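Local coordinates for GTP-binding protein (Pyrococcus horikoshii, PDB 1WXQ) that probably binds GTP and may hydrolyse nucleoside triphosphates, as an Obg-type P-loop GTPase whose precise cellular role is not known, at residues W141-G144 against I145-G149; K148-D151 against K152-K155. All blocks are in the same frame, centred on the assembly; numbering follows the deposited sequence.

Contact 1: residues W141-G144 against I145-G149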
ATOM      1  N   TRP A 141     -19.621  -4.310   3.241  1.00 26.58           N
ATOM      2  CA  TRP A 141     -19.802  -3.508   2.023  1.00 29.13           C
ATOM      3  C   TRP A 141     -19.646  -4.387   0.741  1.00 29.52           C
ATOM      4  O   TRP A 141     -20.499  -4.346  -0.145  1.00 30.98           O
ATOM      5  CB  TRP A 141     -18.832  -2.338   2.072  1.00 29.21           C
ATOM      6  CG  TRP A 141     -18.564  -1.707   0.736  1.00 31.38           C
ATOM      7  CD1 TRP A 141     -19.482  -1.206  -0.142  1.00 23.53           C
ATOM      8  CD2 TRP A 141     -17.275  -1.514   0.125  1.00 31.73           C
ATOM      9  NE1 TRP A 141     -18.847  -0.714  -1.264  1.00 27.57           N
ATOM     10  CE2 TRP A 141     -17.497  -0.887  -1.127  1.00 29.04           C
ATOM     11  CE3 TRP A 141     -15.957  -1.807   0.516  1.00 35.16           C
ATOM     12  CZ2 TRP A 141     -16.450  -0.549  -1.993  1.00 30.22           C
ATOM     13  CZ3 TRP A 141     -14.908  -1.469  -0.352  1.00 42.97           C
ATOM     14  CH2 TRP A 141     -15.167  -0.846  -1.591  1.00 34.38           C
ATOM     15  N   ILE A 142     -18.523  -5.127   0.680  1.00 30.56           N
ATOM     16  CA  ILE A 142     -18.196  -6.125  -0.331  1.00 31.20           C
ATOM     17  C   ILE A 142     -19.235  -7.247  -0.363  1.00 27.85           C
ATOM     18  O   ILE A 142     -19.688  -7.691  -1.408  1.00 28.24           O
ATOM     19  CB  ILE A 142     -16.817  -6.702  -0.005  1.00 32.11           C
ATOM     20  CG1 ILE A 142     -15.837  -5.574   0.326  1.00 37.49           C
ATOM     21  CG2 ILE A 142     -16.266  -7.460  -1.227  1.00 32.40           C
ATOM     22  CD1 ILE A 142     -14.380  -5.989   0.111  1.00 26.42           C
ATOM     23  N   TYR A 143     -19.577  -7.735   0.844  1.00 25.32           N
ATOM     24  CA  TYR A 143     -20.574  -8.794   0.936  1.00 24.12           C
ATOM     25  C   TYR A 143     -21.920  -8.346   0.364  1.00 24.44           C
ATOM     26  O   TYR A 143     -22.613  -9.089  -0.319  1.00 24.32           O
ATOM     27  CB  TYR A 143     -20.728  -9.171   2.410  1.00 22.12           C
ATOM     28  CG  TYR A 143     -22.027  -9.862   2.629  1.00 18.86           C
ATOM     29  CD1 TYR A 143     -22.177 -11.193   2.251  1.00 12.73           C
ATOM     30  CD2 TYR A 143     -23.073  -9.209   3.282  1.00 17.88           C
ATOM     31  CE1 TYR A 143     -23.352 -11.870   2.538  1.00 14.96           C
ATOM     32  CE2 TYR A 143     -24.252  -9.883   3.560  1.00 14.33           C
ATOM     33  CZ  TYR A 143     -24.394 -11.207   3.188  1.00 18.95           C
ATOM     34  OH  TYR A 143     -25.553 -11.897   3.492  1.00 16.73           O
ATOM     35  N   GLY A 144     -22.374  -7.137   0.659  1.00 24.53           N
ATOM     36  CA  GLY A 144     -23.664  -6.712   0.176  1.00 23.87           C
ATOM     37  C   GLY A 144     -23.676  -6.654  -1.341  1.00 23.76           C
ATOM     38  O   GLY A 144     -24.683  -6.977  -1.961  1.00 23.62           O
ATOM     39  N   ILE A 145     -22.563  -6.248  -1.951  1.00 23.28           N
ATOM     40  CA  ILE A 145     -22.522  -6.166  -3.401  1.00 24.69           C
ATOM     41  C   ILE A 145     -22.702  -7.545  -4.034  1.00 24.19           C
ATOM     42  O   ILE A 145     -23.353  -7.668  -5.061  1.00 23.48           O
ATOM     43  CB  ILE A 145     -21.224  -5.523  -3.889  1.00 25.33           C
ATOM     44  CG1 ILE A 145     -21.166  -4.073  -3.407  1.00 27.28           C
ATOM     45  CG2 ILE A 145     -21.160  -5.566  -5.408  1.00 26.23           C
ATOM     46  CD1 ILE A 145     -19.924  -3.313  -3.874  1.00 36.59           C
ATOM     47  N   LEU A 146     -22.146  -8.575  -3.402  1.00 24.12           N
ATOM     48  CA  LEU A 146     -22.271  -9.952  -3.887  1.00 21.87           C
ATOM     49  C   LEU A 146     -23.638 -10.554  -3.559  1.00 22.24           C
ATOM     50  O   LEU A 146     -24.307 -11.117  -4.419  1.00 21.94           O
ATOM     51  CB  LEU A 146     -21.196 -10.829  -3.242  1.00 22.01           C
ATOM     52  CG  LEU A 146     -19.750 -10.510  -3.616  1.00 26.39           C
ATOM     53  CD1 LEU A 146     -18.814 -11.097  -2.591  1.00 22.49           C
ATOM     54  CD2 LEU A 146     -19.452 -11.050  -5.018  1.00 26.30           C
ATOM     55  N   SER A 147     -24.024 -10.432  -2.292  1.00 21.48           N
ATOM     56  CA  SER A 147     -25.268 -10.977  -1.760  1.00 21.29           C
ATOM     57  C   SER A 147     -26.525 -10.409  -2.420  1.00 20.61           C
ATOM     58  O   SER A 147     -27.400 -11.157  -2.864  1.00 20.30           O
ATOM     59  CB  SER A 147     -25.290 -10.731  -0.249  1.00 20.92           C
ATOM     60  OG  SER A 147     -26.036 -11.726   0.413  1.00 23.37           O
ATOM     61  N   LYS A 148     -26.626  -9.087  -2.471  1.00 19.85           N
ATOM     62  CA  LYS A 148     -27.769  -8.439  -3.118  1.00 22.06           C
ATOM     63  C   LYS A 148     -27.851  -8.862  -4.587  1.00 22.44           C
ATOM     64  O   LYS A 148     -26.932  -8.611  -5.374  1.00 23.57           O
ATOM     65  CB  LYS A 148     -27.637  -6.909  -3.066  1.00 18.20           C
ATOM     66  CG  LYS A 148     -27.753  -6.315  -1.691  1.00 17.81           C
ATOM     67  CD  LYS A 148     -27.479  -4.823  -1.685  1.00 20.06           C
ATOM     68  CE  LYS A 148     -27.083  -4.379  -0.288  1.00 21.89           C
ATOM     69  NZ  LYS A 148     -26.856  -2.918  -0.205  1.00 25.37           N
ATOM     70  N   GLY A 149     -28.959  -9.489  -4.956  1.00 24.10           N
ATOM     71  CA  GLY A 149     -29.124  -9.909  -6.333  1.00 25.14           C
ATOM     72  C   GLY A 149     -28.684 -11.344  -6.508  1.00 27.08           C
ATOM     73  O   GLY A 149     -29.072 -12.013  -7.452  1.00 29.43           O
TER

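Contact 2: residues K148-D151 against K152-K155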
ATOM      1  N   LYS A 148     -26.626  -9.087  -2.471  1.00 19.85           N
ATOM      2  CA  LYS A 148     -27.769  -8.439  -3.118  1.00 22.06           C
ATOM      3  C   LYS A 148     -27.851  -8.862  -4.587  1.00 22.44           C
ATOM      4  O   LYS A 148     -26.932  -8.611  -5.374  1.00 23.57           O
ATOM      5  CB  LYS A 148     -27.637  -6.909  -3.066  1.00 18.20           C
ATOM      6  CG  LYS A 148     -27.753  -6.315  -1.691  1.00 17.81           C
ATOM      7  CD  LYS A 148     -27.479  -4.823  -1.685  1.00 20.06           C
ATOM      8  CE  LYS A 148     -27.083  -4.379  -0.288  1.00 21.89           C
ATOM      9  NZ  LYS A 148     -26.856  -2.918  -0.205  1.00 25.37           N
ATOM     10  N   GLY A 149     -28.959  -9.489  -4.956  1.00 24.10           N
ATOM     11  CA  GLY A 149     -29.124  -9.909  -6.333  1.00 25.14           C
ATOM     12  C   GLY A 149     -28.684 -11.344  -6.508  1.00 27.08           C
ATOM     13  O   GLY A 149     -29.072 -12.013  -7.452  1.00 29.43           O
ATOM     14  N   TRP A 150     -27.864 -11.832  -5.589  1.00 29.60           N
ATOM     15  CA  TRP A 150     -26.958 -12.974  -5.760  1.00 34.20           C
ATOM     16  C   TRP A 150     -27.673 -14.233  -6.281  1.00 38.08           C
ATOM     17  O   TRP A 150     -27.055 -15.236  -6.615  1.00 41.69           O
ATOM     18  CB  TRP A 150     -26.305 -13.272  -4.410  1.00 34.16           C
ATOM     19  CG  TRP A 150     -25.484 -14.500  -4.508  1.00 33.71           C
ATOM     20  CD1 TRP A 150     -25.877 -15.810  -4.156  1.00 34.33           C
ATOM     21  CD2 TRP A 150     -24.158 -14.606  -5.080  1.00 29.15           C
ATOM     22  NE1 TRP A 150     -24.931 -16.736  -4.461  1.00 28.85           N
ATOM     23  CE2 TRP A 150     -23.802 -15.978  -5.059  1.00 26.96           C
ATOM     24  CE3 TRP A 150     -23.262 -13.676  -5.599  1.00 22.81           C
ATOM     25  CZ2 TRP A 150     -22.577 -16.383  -5.563  1.00 26.25           C
ATOM     26  CZ3 TRP A 150     -22.037 -14.081  -6.103  1.00 25.63           C
ATOM     27  CH2 TRP A 150     -21.692 -15.445  -6.080  1.00 26.80           C
ATOM     28  N   ASP A 151     -29.031 -14.204  -6.370  1.00 41.73           N
ATOM     29  CA  ASP A 151     -29.703 -15.392  -6.854  1.00 43.43           C
ATOM     30  C   ASP A 151     -29.763 -15.325  -8.373  1.00 45.01           C
ATOM     31  O   ASP A 151     -29.560 -16.298  -9.088  1.00 42.64           O
ATOM     32  CB  ASP A 151     -31.120 -15.386  -6.274  1.00 45.11           C
ATOM     33  CG  ASP A 151     -31.433 -16.738  -5.646  1.00 46.78           C
ATOM     34  OD1 ASP A 151     -31.741 -17.663  -6.404  1.00 42.48           O
ATOM     35  OD2 ASP A 151     -31.434 -16.840  -4.424  1.00 53.98           O
ATOM     36  N   LYS A 152     -30.086 -14.111  -8.860  1.00 48.29           N
ATOM     37  CA  LYS A 152     -30.102 -13.742 -10.282  1.00 52.39           C
ATOM     38  C   LYS A 152     -28.717 -13.292 -10.686  1.00 54.14           C
ATOM     39  O   LYS A 152     -28.511 -12.300 -11.391  1.00 57.02           O
ATOM     40  CB  LYS A 152     -31.084 -12.594 -10.515  1.00 52.61           C
ATOM     41  CG  LYS A 152     -32.527 -13.044 -10.447  1.00 57.11           C
ATOM     42  CD  LYS A 152     -33.453 -11.879 -10.710  1.00 63.58           C
ATOM     43  CE  LYS A 152     -34.923 -12.222 -10.569  1.00 64.72           C
ATOM     44  NZ  LYS A 152     -35.692 -11.015 -10.814  1.00 67.05           N
ATOM     45  N   PHE A 153     -27.757 -14.011 -10.112  1.00 54.99           N
ATOM     46  CA  PHE A 153     -26.434 -14.015 -10.659  1.00 55.08           C
ATOM     47  C   PHE A 153     -25.940 -15.457 -10.777  1.00 54.71           C
ATOM     48  O   PHE A 153     -25.354 -15.843 -11.783  1.00 55.61           O
ATOM     49  CB  PHE A 153     -25.555 -13.193  -9.727  1.00 56.17           C
ATOM     50  CG  PHE A 153     -24.122 -13.365 -10.112  1.00 55.60           C
ATOM     51  CD1 PHE A 153     -23.504 -12.399 -10.891  1.00 58.42           C
ATOM     52  CD2 PHE A 153     -23.392 -14.406  -9.574  1.00 56.51           C
ATOM     53  CE1 PHE A 153     -22.134 -12.469 -11.116  1.00 59.75           C
ATOM     54  CE2 PHE A 153     -22.019 -14.471  -9.801  1.00 60.02           C
ATOM     55  CZ  PHE A 153     -21.377 -13.507 -10.576  1.00 59.76           C
ATOM     56  N   ALA A 154     -26.290 -16.275  -9.804  1.00 53.75           N
ATOM     57  CA  ALA A 154     -25.827 -17.657  -9.820  1.00 53.99           C
ATOM     58  C   ALA A 154     -26.432 -18.459 -10.979  1.00 53.83           C
ATOM     59  O   ALA A 154     -25.846 -19.405 -11.492  1.00 54.13           O
ATOM     60  CB  ALA A 154     -26.206 -18.303  -8.486  1.00 52.59           C
ATOM     61  N   LYS A 155     -27.665 -18.078 -11.365  1.00 55.18           N
ATOM     62  CA  LYS A 155     -28.323 -18.866 -12.391  1.00 57.45           C
ATOM     63  C   LYS A 155     -28.107 -18.278 -13.795  1.00 58.05           C
ATOM     64  O   LYS A 155     -28.350 -18.916 -14.809  1.00 59.59           O
ATOM     65  CB  LYS A 155     -29.814 -18.903 -12.071  1.00 57.09           C
ATOM     66  CG  LYS A 155     -30.082 -19.446 -10.668  1.00 56.49           C
ATOM     67  CD  LYS A 155     -31.519 -19.930 -10.500  1.00 54.84           C
ATOM     68  CE  LYS A 155     -32.447 -18.830  -9.977  1.00 55.20           C
ATOM     69  NZ  LYS A 155     -33.401 -19.411  -9.041  1.00 54.89           N
TER

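Contact 1: residues W141-G144 against I145-G149
Over one face of the Y143 ring sits CB of S147, one helical turn further on, 3.8 Å from the ring centroid and 22° off the ring normal. It lies nearer the rim than the middle, the geometry of a CH-pi contact. What turns the ring this way is its first torsion, which puts CG anti to the backbone N (chi1 160°) and sends the ring toward the C-terminal end of the helix. The two hydroxyls end up close, Y143 OH standing 3.1 Å from S147 OG, and each is hydrogen-bonded to OE1 of Q200, so one amide oxygen is gripped from both residues. With an alanine in place of Y143, Q200 OE1 would probably lose one of its two hydroxyl partners and S147 CB the ring face it lies against. The second flat group, the indole of W141, meets I145 obliquely: the two side chains run alongside each other, and CD1 at the end of the isoleucine comes within 3.8 Å of W141 NE1.

All this happens on the last turns of helix 127-147, where i to i+4 backbone bonds set the spacing. The bond from I145 N to W141 O is weak, whereas S147 N reaches Y143 O at 2.8 Å and nearly straight, at 169°. K148 N still bonds to G144 O at 2.9 Å, although K148 itself is the first residue to leave helical torsions. Its side chain starts out past that same carbonyl. On the buried side, L146 places CG 3.6 Å from I142 O and packs against L203 and F206 of helix 200-214 and I168 of helix 164-171.

Contact 2: residues K148-D151 against K152-K155
W150, just before the short helix 151-154, and F153 within it make the compact side of this helical turn, which follows helix 127-147. F153 CD2 lies over one face of the indole, toward its rim, and F153 CE2 comes 3.7 Å from W150 CZ3. The planes are inclined at 29°, and the rings are slid apart, centroids 5.0 Å from each other, so they barely overlap. Both side chains have CG anti to the backbone N (chi1 175° for W150), which carries the rings to the buried side; there W150 also meets the W198 ring and P195, while F153 packs on A167 and I168 of helix 164-171.

The backbone bonds of the turn are all weak. K152 N lies 2.7 Å from G149 O, but with an N-H...O angle of only 125°, and the bonds from A154 N to W150 O and from K155 N to D151 O are weak as well. In contrast to the packed rings, D151, K152 and K155 form the exposed side. K155 bends at chi3 and chi4 to run alongside D151, and the resulting salt bridge is a long one, with K155 NZ 3.6 Å from D151 OD1.

Overall arrangement
Followed from the N terminus, the chain runs through helix 127-147 into contact 1, which spans its last turns, and then into contact 2, where residues 148-151 lead into the short helix 151-154. Each contact joins adjoining segments, so neither closes a long loop; they follow in series, neither nesting nor crossing, and overlap at K148 and G149. Their centres lie about 10 Å apart. At G149 the backbone has a positive phi of 94°, which marks the turn between the helices. Helix 164-171 touches buried side chains of both contacts, so the two are tied to the same helix. Contact 1 also borders helix 200-214, and contact 2 the loop containing P195 and W198.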